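PDB 1O59: allantoicase from Saccharomyces cerevisiae, which catalyses the hydrolysis of allantoate to (S)-ureidoglycolate and urea, a step of allantoin degradation that lets yeast use purines as a secondary nitrogen source. Local coordinates for residues 221-226 against 256-261; 228-233 against 244-249; 274-279 against 348-353; 289-294 against 337-342. All coordinates share one frame; numbering follows the deposited sequence.

How the interactions relate
All four contacts lie in the second allantoicase repeat, which is built largely of antiparallel strands. Interactions 1 and 4, with centres about 10 Å apart, belong to one five-stranded sheet: strands 258-263 and 336-342 are neighbours in it, so the two contacts are joined directly. Interactions 2 and 3, about 12 Å apart between centres, belong to the other sheet, where strand 246-247 pairs with strand 346-354. Along the chain, 228-233/244-249 falls between the two halves of interaction 1, and 289-294/337-342 between those of interaction 3. Trp246, Ile350, Val276 and Ile274 of the second sheet pack on Leu339, Ile341, Ile289 and Val291 of the first, closing a beta sandwich.

Interaction 1: residues 221-226 against 256-261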
loop_
_atom_site.group_PDB
_atom_site.type_symbol
_atom_site.label_atom_id
_atom_site.label_comp_id
_atom_site.label_asym_id
_atom_site.label_seq_id
_atom_site.Cartn_x
_atom_site.Cartn_y
_atom_site.Cartn_z
ATOM N N LYS A 221 -0.508 -10.261 8.268
ATOM C CA LYS A 221 0.034 -11.615 8.138
ATOM C C LYS A 221 -0.882 -12.418 7.262
ATOM O O LYS A 221 -2.073 -12.170 7.223
ATOM C CB LYS A 221 0.190 -12.299 9.502
ATOM C CG LYS A 221 1.469 -11.891 10.227
ATOM C CD LYS A 221 2.161 -13.023 11.039
ATOM C CE LYS A 221 3.657 -12.626 11.363
ATOM N NZ LYS A 221 4.535 -13.699 11.996
ATOM N N TYR A 222 -0.310 -13.370 6.542
ATOM C CA TYR A 222 -1.066 -14.144 5.563
ATOM C C TYR A 222 -0.464 -15.528 5.447
ATOM O O TYR A 222 0.712 -15.722 5.677
ATOM C CB TYR A 222 -1.089 -13.442 4.183
ATOM C CG TYR A 222 0.290 -13.100 3.638
ATOM C CD1 TYR A 222 1.033 -14.017 2.917
ATOM C CD2 TYR A 222 0.844 -11.859 3.864
ATOM C CE1 TYR A 222 2.328 -13.703 2.445
ATOM C CE2 TYR A 222 2.097 -11.526 3.376
ATOM C CZ TYR A 222 2.851 -12.445 2.678
ATOM O OH TYR A 222 4.127 -12.083 2.261
ATOM N N SER A 223 -1.303 -16.477 5.068
ATOM C CA SER A 223 -0.852 -17.809 4.737
ATOM C C SER A 223 -0.007 -17.816 3.430
ATOM O O SER A 223 1.083 -18.337 3.400
ATOM C CB SER A 223 -2.076 -18.718 4.622
ATOM O OG SER A 223 -3.051 -18.151 3.761
ATOM N N ASP A 224 -0.496 -17.157 2.392
ATOM C CA ASP A 224 0.002 -17.280 1.027
ATOM C C ASP A 224 -0.553 -16.058 0.289
ATOM O O ASP A 224 -1.616 -15.558 0.643
ATOM C CB ASP A 224 -0.555 -18.599 0.426
ATOM C CG ASP A 224 -0.165 -18.843 -1.071
ATOM O OD1 ASP A 224 1.042 -19.145 -1.284
ATOM O OD2 ASP A 224 -0.989 -18.817 -2.060
ATOM N N GLN A 225 0.191 -15.566 -0.699
ATOM C CA GLN A 225 -0.258 -14.551 -1.658
ATOM C C GLN A 225 0.244 -15.038 -2.977
ATOM O O GLN A 225 1.406 -14.909 -3.255
ATOM C CB GLN A 225 0.448 -13.209 -1.440
ATOM C CG GLN A 225 0.059 -12.423 -0.246
ATOM C CD GLN A 225 0.782 -11.087 -0.158
ATOM O OE1 GLN A 225 0.187 -10.112 0.285
ATOM N NE2 GLN A 225 2.062 -11.047 -0.550
ATOM N N HIS A 226 -0.570 -15.630 -3.815
ATOM C CA HIS A 226 -0.022 -16.094 -5.084
ATOM C C HIS A 226 -0.144 -14.955 -6.076
ATOM O O HIS A 226 0.854 -14.510 -6.620
ATOM C CB HIS A 226 -0.762 -17.329 -5.550
ATOM C CG HIS A 226 -0.346 -17.803 -6.896
ATOM N ND1 HIS A 226 -1.243 -17.951 -7.939
ATOM C CD2 HIS A 226 0.873 -18.140 -7.381
ATOM C CE1 HIS A 226 -0.588 -18.369 -9.009
ATOM N NE2 HIS A 226 0.696 -18.482 -8.701
ATOM N N HIS A 256 -7.035 -27.947 4.232
ATOM C CA HIS A 256 -6.309 -26.731 3.913
ATOM C C HIS A 256 -7.214 -25.492 4.032
ATOM O O HIS A 256 -8.392 -25.516 3.632
ATOM C CB HIS A 256 -5.719 -26.791 2.496
ATOM C CG HIS A 256 -4.863 -25.613 2.161
ATOM N ND1 HIS A 256 -3.498 -25.605 2.348
ATOM C CD2 HIS A 256 -5.185 -24.392 1.677
ATOM C CE1 HIS A 256 -3.016 -24.426 1.990
ATOM N NE2 HIS A 256 -4.022 -23.669 1.581
ATOM N N THR A 257 -6.645 -24.437 4.620
ATOM C CA THR A 257 -7.200 -23.098 4.492
ATOM C C THR A 257 -6.127 -22.068 4.189
ATOM O O THR A 257 -4.934 -22.287 4.358
ATOM C CB THR A 257 -7.900 -22.646 5.780
ATOM O OG1 THR A 257 -6.940 -22.535 6.834
ATOM C CG2 THR A 257 -8.901 -23.671 6.274
ATOM N N ASP A 258 -6.600 -20.916 3.748
ATOM C CA ASP A 258 -5.777 -19.739 3.636
ATOM C C ASP A 258 -6.382 -18.666 4.543
ATOM O O ASP A 258 -7.557 -18.730 4.923
ATOM C CB ASP A 258 -5.665 -19.317 2.163
ATOM C CG ASP A 258 -4.589 -20.120 1.424
ATOM O OD1 ASP A 258 -3.437 -20.195 1.964
ATOM O OD2 ASP A 258 -4.807 -20.729 0.337
ATOM N N TRP A 259 -5.560 -17.712 4.930
ATOM C CA TRP A 259 -6.007 -16.710 5.856
ATOM C C TRP A 259 -5.192 -15.443 5.767
ATOM O O TRP A 259 -4.048 -15.432 5.292
ATOM C CB TRP A 259 -5.990 -17.252 7.287
ATOM C CG TRP A 259 -4.701 -17.919 7.678
ATOM C CD1 TRP A 259 -4.424 -19.278 7.690
ATOM C CD2 TRP A 259 -3.519 -17.271 8.162
ATOM N NE1 TRP A 259 -3.146 -19.500 8.158
ATOM C CE2 TRP A 259 -2.562 -18.294 8.450
ATOM C CE3 TRP A 259 -3.159 -15.925 8.378
ATOM C CZ2 TRP A 259 -1.279 -18.010 8.904
ATOM C CZ3 TRP A 259 -1.904 -15.646 8.841
ATOM C CH2 TRP A 259 -0.967 -16.692 9.106
ATOM N N ALA A 260 -5.801 -14.396 6.290
ATOM C CA ALA A 260 -5.238 -13.075 6.289
ATOM C C ALA A 260 -5.641 -12.419 7.588
ATOM O O ALA A 260 -6.815 -12.408 7.927
ATOM C CB ALA A 260 -5.781 -12.287 5.098
ATOM N N VAL A 261 -4.656 -11.905 8.325
ATOM C CA VAL A 261 -4.907 -11.118 9.533
ATOM C C VAL A 261 -4.840 -9.620 9.246
ATOM O O VAL A 261 -3.879 -9.108 8.665
ATOM C CB VAL A 261 -3.929 -11.426 10.660
ATOM C CG1 VAL A 261 -4.213 -10.532 11.857
ATOM C CG2 VAL A 261 -4.027 -12.885 11.083
#
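Ser223 OG works in two directions at once: it donates to Asp258 OD1 at 2.7 Å, meeting the carboxylate on its anti side, and accepts from Trp259 N at 2.8 Å. Its chi1 of 51° sets the hydroxyl between its own backbone N and carbonyl carbon, facing both partners. Asp258 is held from its other oxygen too, since OD2 bonds to Thr248 OG1. Next to this knot run the backbone bonds, Ser223 N to Trp259 O (2.9 Å) and Val261 N to Lys221 O (2.8 Å). They mark the end of an antiparallel ladder at the margin of the five-stranded sheet, where strand 218-222 is outermost and turns off into a loop after Tyr222. Over the Trp259 indole sits Ser223 CB, a CH-pi contact 3.8 Å from the centre of the five-membered ring and only 9° off its normal. Farther out, Tyr222 C rides above the six-membered ring on the same face, and Lys221 CB comes to 4.0 Å from Trp259 CZ3. An alanine in place of Trp259 would probably leave Ser223 CB and the Tyr222-Ser223 peptide without the flat surface they lie on. Asp224 CB approaches Asp258 OD1, while the Asp224 carboxylate forms a salt bridge with Lys249.

Interaction 2: residues 228-233 against 244-249; sequences GSVDNL and DGWETK
Val230 CG1 presses onto one face of the Trp246 indole, where a short 3-10 turn, residues 230-233, lies against the small strand 246-247 of the curled sheet. This is the tight part of the contact: the methyl stands 3.4 Å from the centre of the five-membered ring, 15° off its normal. Thr248 CG2 covers the opposite face, so the indole is sandwiched, and NE1 bonds to Asp224 O. Leu233 CD2 adds a looser touch on Trp246 CB at 4.0 Å. An alanine at Trp246 would probably open a gap between Val230 and Thr248 and take a donor from Asp224 O. Gly228 CA comes within 3.2 Å of Gly245 O; a side chain there would collide with that oxygen, and the positive phi of Gly228 also suits glycine. The looser, partly exposed side is polar. Ser229 CB points away from the strand, and its OG donates to Asp231 OD1 at 2.6 Å from above the carboxylate plane, while Asp231 OD2 forms a salt bridge with Lys41. Gly245 O is gripped twice, by Ser229 N at 3.1 Å and by Asn232 ND2 at 2.8 Å, the oxygen lying close to the Asn232 amide plane.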
loop_
_atom_site.group_PDB
_atom_site.type_symbol
_atom_site.label_atom_id
_atom_site.label_comp_id
_atom_site.label_asym_id
_atom_site.label_seq_id
_atom_site.Cartn_x
_atom_site.Cartn_y
_atom_site.Cartn_z
ATOM N N GLY A 228 -2.019 -11.032 -6.687
ATOM C CA GLY A 228 -2.357 -9.908 -5.776
ATOM C C GLY A 228 -1.673 -10.009 -4.404
ATOM O O GLY A 228 -0.626 -10.644 -4.256
ATOM N N SER A 229 -2.261 -9.378 -3.404
ATOM C CA SER A 229 -1.675 -9.320 -2.083
ATOM C C SER A 229 -2.739 -8.988 -1.091
ATOM O O SER A 229 -3.804 -8.440 -1.447
ATOM C CB SER A 229 -0.581 -8.262 -2.016
ATOM O OG SER A 229 -1.028 -7.018 -2.528
ATOM N N VAL A 230 -2.462 -9.323 0.164
ATOM C CA VAL A 230 -3.461 -9.151 1.212
ATOM C C VAL A 230 -3.820 -7.678 1.418
ATOM O O VAL A 230 -4.933 -7.364 1.817
ATOM C CB VAL A 230 -3.046 -9.812 2.579
ATOM C CG1 VAL A 230 -3.285 -11.307 2.538
ATOM C CG2 VAL A 230 -1.577 -9.476 2.982
ATOM N N ASP A 231 -2.882 -6.780 1.159
ATOM C CA ASP A 231 -3.176 -5.358 1.310
ATOM C C ASP A 231 -4.231 -4.861 0.338
ATOM O O ASP A 231 -4.864 -3.842 0.587
ATOM C CB ASP A 231 -1.908 -4.498 1.250
ATOM C CG ASP A 231 -1.181 -4.629 -0.029
ATOM O OD1 ASP A 231 -0.739 -5.770 -0.318
ATOM O OD2 ASP A 231 -0.972 -3.642 -0.791
ATOM N N ASN A 232 -4.471 -5.615 -0.727
ATOM C CA ASN A 232 -5.508 -5.264 -1.656
ATOM C C ASN A 232 -6.894 -5.413 -1.049
ATOM O O ASN A 232 -7.854 -4.876 -1.589
ATOM C CB ASN A 232 -5.415 -6.107 -2.935
ATOM C CG ASN A 232 -4.213 -5.739 -3.802
ATOM O OD1 ASN A 232 -3.629 -4.654 -3.627
ATOM N ND2 ASN A 232 -3.837 -6.634 -4.745
ATOM N N LEU A 233 -7.011 -6.148 0.052
ATOM C CA LEU A 233 -8.322 -6.387 0.688
ATOM C C LEU A 233 -8.999 -5.129 1.244
ATOM O O LEU A 233 -10.196 -5.122 1.473
ATOM C CB LEU A 233 -8.165 -7.357 1.847
ATOM C CG LEU A 233 -7.879 -8.816 1.455
ATOM C CD1 LEU A 233 -7.512 -9.585 2.716
ATOM C CD2 LEU A 233 -9.076 -9.476 0.721
ATOM N N ASP A 244 -6.086 -7.181 -8.691
ATOM C CA ASP A 244 -6.108 -6.229 -7.577
ATOM C C ASP A 244 -6.874 -6.680 -6.344
ATOM O O ASP A 244 -7.342 -5.884 -5.566
ATOM C CB ASP A 244 -6.560 -4.837 -8.028
ATOM C CG ASP A 244 -7.890 -4.838 -8.770
ATOM O OD1 ASP A 244 -8.841 -5.458 -8.280
ATOM O OD2 ASP A 244 -8.064 -4.209 -9.855
ATOM N N GLY A 245 -6.959 -7.980 -6.154
ATOM C CA GLY A 245 -7.421 -8.544 -4.908
ATOM C C GLY A 245 -6.332 -9.391 -4.284
ATOM O O GLY A 245 -5.148 -9.152 -4.496
ATOM N N TRP A 246 -6.767 -10.371 -3.497
ATOM C CA TRP A 246 -5.912 -11.310 -2.815
ATOM C C TRP A 246 -6.311 -12.682 -3.295
ATOM O O TRP A 246 -7.472 -13.049 -3.264
ATOM C CB TRP A 246 -6.118 -11.204 -1.315
ATOM C CG TRP A 246 -5.399 -12.268 -0.536
ATOM C CD1 TRP A 246 -4.082 -12.634 -0.635
ATOM C CD2 TRP A 246 -5.973 -13.126 0.440
ATOM N NE1 TRP A 246 -3.805 -13.656 0.240
ATOM C CE2 TRP A 246 -4.951 -13.989 0.899
ATOM C CE3 TRP A 246 -7.259 -13.267 0.967
ATOM C CZ2 TRP A 246 -5.166 -14.937 1.870
ATOM C CZ3 TRP A 246 -7.471 -14.206 1.937
ATOM C CH2 TRP A 246 -6.434 -15.025 2.389
ATOM N N GLU A 247 -5.341 -13.422 -3.796
ATOM C CA GLU A 247 -5.604 -14.734 -4.330
ATOM C C GLU A 247 -4.488 -15.682 -3.956
ATOM O O GLU A 247 -3.296 -15.322 -3.972
ATOM C CB GLU A 247 -5.722 -14.689 -5.839
ATOM C CG GLU A 247 -6.306 -15.966 -6.414
ATOM C CD GLU A 247 -5.513 -16.521 -7.586
ATOM O OE1 GLU A 247 -4.328 -16.945 -7.407
ATOM O OE2 GLU A 247 -6.093 -16.513 -8.692
ATOM N N THR A 248 -4.893 -16.899 -3.623
ATOM C CA THR A 248 -3.967 -17.940 -3.248
ATOM C C THR A 248 -4.014 -19.067 -4.254
ATOM O O THR A 248 -4.917 -19.148 -5.057
ATOM C CB THR A 248 -4.293 -18.435 -1.840
ATOM O OG1 THR A 248 -5.609 -19.009 -1.828
ATOM C CG2 THR A 248 -4.351 -17.254 -0.865
ATOM N N LYS A 249 -2.998 -19.911 -4.185
ATOM C CA LYS A 249 -2.829 -21.051 -5.054
ATOM C C LYS A 249 -3.915 -22.091 -4.854
ATOM O O LYS A 249 -4.520 -22.185 -3.775
ATOM C CB LYS A 249 -1.479 -21.721 -4.764
ATOM C CG LYS A 249 -0.286 -20.971 -5.333
ATOM C CD LYS A 249 1.013 -21.088 -4.448
ATOM C CE LYS A 249 1.688 -19.652 -4.178
ATOM N NZ LYS A 249 2.919 -19.683 -3.258
#

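Interaction 3: residues 274-279 against 348-353; sequences IIVDTA and KRIRVW
A classic beta bulge ends the antiparallel pairing of strands 270-277 and 346-354, with Lys348 and Arg349 both set against Asp277. The Asp277 carbonyl serves both: Arg349 N reaches Asp277 O at 3.2 Å, and Lys348 N adds a short but bent, weak bond to the same oxygen. Beyond the bulge the ladder is regular, with Ile275 and Arg351 exchanging a pair of 2.9 Å bonds between N and O. The carboxylate of Asp277 then closes an Asx turn, OD1 accepting from Ala279 N at 3.0 Å from above its plane and also pairing with Arg238. Its other oxygen, OD2, takes a hydrogen bond from a water at 3.1 Å, which in turn weakly accepts from Arg351 NH2. Lys348 folds back, bent at chi2, chi3 and chi4; CE passes 3.3 Å from Ala279 O, and NZ ends in a salt bridge with Asp244 and a bond to Arg238 O. The Arg351 guanidinium has Arg349 CG over one face, and its NH1 bonds to Leu235 O. Ile275 shares the Asp277 face of the sheet, with CB 3.8 Å from Arg351 CB and CD1 against the Trp353 ring. Ile274, Val276, Ile350 and Val352 line the reverse face, with Ile350 CD1 4.2 Å from Ile274 CG2. One face thus turns hydrocarbon to the opposing sheet; the other is mixed, and the charged ends of Asp277, Lys348 and Arg351 each find a polar partner.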
loop_
_atom_site.group_PDB
_atom_site.type_symbol
_atom_site.label_atom_id
_atom_site.label_comp_id
_atom_site.label_asym_id
_atom_site.label_seq_id
_atom_site.Cartn_x
_atom_site.Cartn_y
_atom_site.Cartn_z
ATOM N N ILE A 274 -20.200 -7.143 8.349
ATOM C CA ILE A 274 -18.993 -7.548 7.643
ATOM C C ILE A 274 -19.330 -7.928 6.194
ATOM O O ILE A 274 -20.309 -8.597 5.917
ATOM C CB ILE A 274 -18.260 -8.659 8.389
ATOM C CG1 ILE A 274 -17.812 -8.126 9.761
ATOM C CG2 ILE A 274 -17.068 -9.126 7.573
ATOM C CD1 ILE A 274 -16.970 -9.090 10.617
ATOM N N ILE A 275 -18.509 -7.436 5.278
ATOM C CA ILE A 275 -18.682 -7.677 3.847
ATOM C C ILE A 275 -17.442 -8.362 3.267
ATOM O O ILE A 275 -16.338 -7.866 3.393
ATOM C CB ILE A 275 -18.954 -6.358 3.090
ATOM C CG1 ILE A 275 -20.104 -5.581 3.743
ATOM C CG2 ILE A 275 -19.258 -6.662 1.625
ATOM C CD1 ILE A 275 -20.386 -4.251 3.042
ATOM N N VAL A 276 -17.652 -9.509 2.641
ATOM C CA VAL A 276 -16.601 -10.217 1.931
ATOM C C VAL A 276 -16.973 -10.228 0.444
ATOM O O VAL A 276 -18.027 -10.748 0.042
ATOM C CB VAL A 276 -16.433 -11.617 2.501
ATOM C CG1 VAL A 276 -15.358 -12.376 1.792
ATOM C CG2 VAL A 276 -16.089 -11.531 3.943
ATOM N N ASP A 277 -16.094 -9.619 -0.349
ATOM C CA ASP A 277 -16.337 -9.352 -1.756
ATOM C C ASP A 277 -15.422 -10.168 -2.648
ATOM O O ASP A 277 -14.193 -10.031 -2.591
ATOM C CB ASP A 277 -16.094 -7.871 -2.006
ATOM C CG ASP A 277 -16.577 -7.406 -3.354
ATOM O OD1 ASP A 277 -17.084 -8.201 -4.207
ATOM O OD2 ASP A 277 -16.525 -6.196 -3.608
ATOM N N THR A 278 -16.025 -11.021 -3.469
ATOM C CA THR A 278 -15.292 -11.857 -4.435
ATOM C C THR A 278 -15.365 -11.319 -5.868
ATOM O O THR A 278 -15.223 -12.068 -6.813
ATOM C CB THR A 278 -15.856 -13.278 -4.397
ATOM O OG1 THR A 278 -17.279 -13.246 -4.576
ATOM C CG2 THR A 278 -15.640 -13.911 -3.006
ATOM N N ALA A 279 -15.608 -10.017 -6.010
ATOM C CA ALA A 279 -15.605 -9.332 -7.310
ATOM C C ALA A 279 -14.492 -9.863 -8.211
ATOM O O ALA A 279 -13.338 -9.965 -7.788
ATOM C CB ALA A 279 -15.469 -7.803 -7.135
ATOM N N LYS A 348 -11.663 -10.118 -3.295
ATOM C CA LYS A 348 -11.292 -8.725 -3.614
ATOM C C LYS A 348 -11.159 -7.811 -2.370
ATOM O O LYS A 348 -10.200 -7.081 -2.239
ATOM C CB LYS A 348 -12.296 -8.118 -4.596
ATOM C CG LYS A 348 -11.827 -6.868 -5.335
ATOM C CD LYS A 348 -10.580 -7.140 -6.196
ATOM C CE LYS A 348 -10.930 -7.672 -7.540
ATOM N NZ LYS A 348 -11.403 -6.529 -8.401
ATOM N N ARG A 349 -12.158 -7.830 -1.492
ATOM C CA ARG A 349 -12.183 -6.919 -0.368
ATOM C C ARG A 349 -12.807 -7.534 0.846
ATOM O O ARG A 349 -13.611 -8.487 0.750
ATOM C CB ARG A 349 -12.975 -5.665 -0.706
ATOM C CG ARG A 349 -12.462 -4.874 -1.910
ATOM C CD ARG A 349 -11.184 -4.089 -1.687
ATOM N NE ARG A 349 -10.896 -3.315 -2.883
ATOM C CZ ARG A 349 -10.078 -3.666 -3.843
ATOM N NH1 ARG A 349 -9.401 -4.787 -3.800
ATOM N NH2 ARG A 349 -9.967 -2.901 -4.898
ATOM N N ILE A 350 -12.406 -6.990 1.998
ATOM C CA ILE A 350 -13.163 -7.157 3.240
ATOM C C ILE A 350 -13.439 -5.809 3.929
ATOM O O ILE A 350 -12.592 -4.901 3.995
ATOM C CB ILE A 350 -12.517 -8.205 4.202
ATOM C CG1 ILE A 350 -13.469 -8.460 5.391
ATOM C CG2 ILE A 350 -11.132 -7.764 4.708
ATOM C CD1 ILE A 350 -13.064 -9.632 6.247
ATOM N N ARG A 351 -14.677 -5.682 4.381
ATOM C CA ARG A 351 -15.166 -4.453 4.966
ATOM C C ARG A 351 -15.702 -4.850 6.289
ATOM O O ARG A 351 -16.413 -5.838 6.368
ATOM C CB ARG A 351 -16.304 -3.812 4.151
ATOM C CG ARG A 351 -16.086 -3.767 2.672
ATOM C CD ARG A 351 -14.822 -3.073 2.290
ATOM N NE ARG A 351 -14.814 -2.671 0.907
ATOM C CZ ARG A 351 -13.801 -2.076 0.302
ATOM N NH1 ARG A 351 -12.677 -1.815 0.968
ATOM N NH2 ARG A 351 -13.922 -1.736 -0.984
ATOM N N VAL A 352 -15.360 -4.083 7.310
ATOM C CA VAL A 352 -15.828 -4.310 8.664
ATOM C C VAL A 352 -16.421 -3.007 9.156
ATOM O O VAL A 352 -15.714 -2.128 9.675
ATOM C CB VAL A 352 -14.678 -4.765 9.584
ATOM C CG1 VAL A 352 -15.183 -5.056 10.961
ATOM C CG2 VAL A 352 -13.986 -6.005 8.990
ATOM N N TRP A 353 -17.726 -2.880 8.968
ATOM C CA TRP A 353 -18.438 -1.685 9.389
ATOM C C TRP A 353 -18.866 -1.725 10.864
ATOM O O TRP A 353 -19.477 -2.676 11.326
ATOM C CB TRP A 353 -19.647 -1.468 8.515
ATOM C CG TRP A 353 -19.317 -1.003 7.134
ATOM C CD1 TRP A 353 -19.175 -1.767 6.033
ATOM C CD2 TRP A 353 -19.147 0.355 6.708
ATOM N NE1 TRP A 353 -18.902 -0.980 4.940
ATOM C CE2 TRP A 353 -18.901 0.333 5.329
ATOM C CE3 TRP A 353 -19.182 1.584 7.355
ATOM C CZ2 TRP A 353 -18.673 1.483 4.596
ATOM C CZ3 TRP A 353 -18.951 2.728 6.626
ATOM C CH2 TRP A 353 -18.710 2.669 5.260
HETATM O O HOH W 1 -16.688 -3.637 -1.845
#

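Interaction 4: residues 289-294 against 337-342; sequences ITVEGC and VKLTII
Lys338 N gives Glu292 O a short, nearly straight bond of 2.6 Å (164° at the hydrogen), and Glu292 N returns one to Lys338 O at 2.9 Å. Two residues along, Thr290 and Thr340 form a second such reciprocal pair. On the face that carries these four side chains, Thr290 and Thr340 stand side by side, with Thr290 OG1 only 3.2 Å from Thr340 CB. The Glu292 chain bends at chi2 (122°), an unusual value, and its carboxylate lies over the neighbouring strand: OE1 touches Lys338 CE at 3.2 Å, and the salt bridge from OE1 to Lys338 NZ is long at 3.8 Å. The ammonium has a further mate in the Trp309 ring, a cation-pi partner, so the loose ion pair is not its sole support. The side chains on the other face are aliphatic. Ile289 CG2 meets Ile341 CG2 at 4.1 Å, Val291 CG2 reaches Leu339 CD1 at 4.2 Å, and Val337 CB packs against Val291 CG1. Trp246 from the facing sheet lies on Leu339 and Ile341. Partly exposed polar side chains on one face and buried aliphatic ones on the other are the alternation expected of a beta-sandwich sheet, consistent with the galactose-binding-domain-like clan of these repeats.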
loop_
_atom_site.group_PDB
_atom_site.type_symbol
_atom_site.label_atom_id
_atom_site.label_comp_id
_atom_site.label_asym_id
_atom_site.label_seq_id
_atom_site.Cartn_x
_atom_site.Cartn_y
_atom_site.Cartn_z
ATOM N N ILE A 289 -15.999 -19.282 3.673
ATOM C CA ILE A 289 -15.177 -18.348 4.465
ATOM C C ILE A 289 -15.609 -18.335 5.934
ATOM O O ILE A 289 -16.712 -18.715 6.276
ATOM C CB ILE A 289 -15.184 -16.867 3.884
ATOM C CG1 ILE A 289 -16.558 -16.212 4.026
ATOM C CG2 ILE A 289 -14.711 -16.804 2.429
ATOM C CD1 ILE A 289 -16.763 -15.461 5.305
ATOM N N THR A 290 -14.698 -17.891 6.787
ATOM C CA THR A 290 -15.034 -17.488 8.145
ATOM C C THR A 290 -14.327 -16.167 8.437
ATOM O O THR A 290 -13.383 -15.818 7.768
ATOM C CB THR A 290 -14.618 -18.561 9.228
ATOM O OG1 THR A 290 -13.192 -18.731 9.242
ATOM C CG2 THR A 290 -15.176 -19.948 8.946
ATOM N N VAL A 291 -14.795 -15.452 9.445
ATOM C CA VAL A 291 -14.118 -14.274 9.909
ATOM C C VAL A 291 -14.067 -14.357 11.431
ATOM O O VAL A 291 -15.097 -14.554 12.061
ATOM C CB VAL A 291 -14.846 -12.989 9.493
ATOM C CG1 VAL A 291 -14.048 -11.762 9.936
ATOM C CG2 VAL A 291 -15.108 -12.971 7.978
ATOM N N GLU A 292 -12.869 -14.252 12.007
ATOM C CA GLU A 292 -12.701 -14.147 13.453
ATOM C C GLU A 292 -12.170 -12.793 13.789
ATOM O O GLU A 292 -11.549 -12.139 12.945
ATOM C CB GLU A 292 -11.702 -15.163 13.965
ATOM C CG GLU A 292 -12.125 -16.598 13.698
ATOM C CD GLU A 292 -11.082 -17.328 12.888
ATOM O OE1 GLU A 292 -10.299 -18.053 13.579
ATOM O OE2 GLU A 292 -11.037 -17.117 11.602
ATOM N N GLY A 293 -12.423 -12.396 15.031
ATOM C CA GLY A 293 -11.851 -11.215 15.623
ATOM C C GLY A 293 -11.035 -11.561 16.849
ATOM O O GLY A 293 -11.196 -12.619 17.452
ATOM N N CYS A 294 -10.135 -10.676 17.225
ATOM C CA CYS A 294 -9.462 -10.855 18.481
ATOM C C CYS A 294 -8.960 -9.545 19.053
ATOM O O CYS A 294 -8.782 -8.584 18.325
ATOM C CB CYS A 294 -8.329 -11.856 18.311
ATOM S SG CYS A 294 -6.696 -11.165 18.456
ATOM N N VAL A 337 -8.931 -8.656 12.837
ATOM C CA VAL A 337 -9.798 -9.684 12.281
ATOM C C VAL A 337 -8.975 -10.672 11.449
ATOM O O VAL A 337 -7.934 -10.340 10.910
ATOM C CB VAL A 337 -10.977 -9.096 11.444
ATOM C CG1 VAL A 337 -11.839 -8.188 12.300
ATOM C CG2 VAL A 337 -10.493 -8.350 10.196
ATOM N N LYS A 338 -9.444 -11.908 11.379
ATOM C CA LYS A 338 -8.794 -12.941 10.566
ATOM C C LYS A 338 -9.837 -13.409 9.588
ATOM O O LYS A 338 -10.914 -13.799 9.980
ATOM C CB LYS A 338 -8.273 -14.102 11.455
ATOM C CG LYS A 338 -7.637 -15.283 10.707
ATOM C CD LYS A 338 -6.706 -16.200 11.620
ATOM C CE LYS A 338 -7.436 -17.034 12.651
ATOM N NZ LYS A 338 -6.563 -17.388 13.816
ATOM N N LEU A 339 -9.515 -13.336 8.307
ATOM C CA LEU A 339 -10.390 -13.830 7.255
ATOM C C LEU A 339 -9.782 -15.141 6.822
ATOM O O LEU A 339 -8.597 -15.210 6.580
ATOM C CB LEU A 339 -10.456 -12.836 6.080
ATOM C CG LEU A 339 -10.984 -13.395 4.742
ATOM C CD1 LEU A 339 -12.475 -13.816 4.831
ATOM C CD2 LEU A 339 -10.759 -12.364 3.600
ATOM N N THR A 340 -10.598 -16.179 6.762
ATOM C CA THR A 340 -10.143 -17.512 6.444
ATOM C C THR A 340 -10.938 -17.893 5.224
ATOM O O THR A 340 -12.170 -17.708 5.201
ATOM C CB THR A 340 -10.415 -18.490 7.606
ATOM O OG1 THR A 340 -9.684 -18.112 8.802
ATOM C CG2 THR A 340 -9.899 -19.897 7.284
ATOM N N ILE A 341 -10.229 -18.342 4.189
ATOM C CA ILE A 341 -10.858 -18.794 2.939
ATOM C C ILE A 341 -10.574 -20.284 2.803
ATOM O O ILE A 341 -9.486 -20.757 3.191
ATOM C CB ILE A 341 -10.384 -17.979 1.701
ATOM C CG1 ILE A 341 -8.885 -18.149 1.397
ATOM C CG2 ILE A 341 -10.702 -16.492 1.886
ATOM C CD1 ILE A 341 -8.413 -17.323 0.204
ATOM N N ILE A 342 -11.568 -21.022 2.321
ATOM C CA ILE A 342 -11.534 -22.464 2.411
ATOM C C ILE A 342 -11.874 -23.045 1.060
ATOM O O ILE A 342 -12.886 -22.678 0.485
ATOM C CB ILE A 342 -12.530 -22.955 3.462
ATOM C CG1 ILE A 342 -12.114 -22.485 4.838
ATOM C CG2 ILE A 342 -12.594 -24.450 3.488
ATOM C CD1 ILE A 342 -13.287 -22.219 5.730
#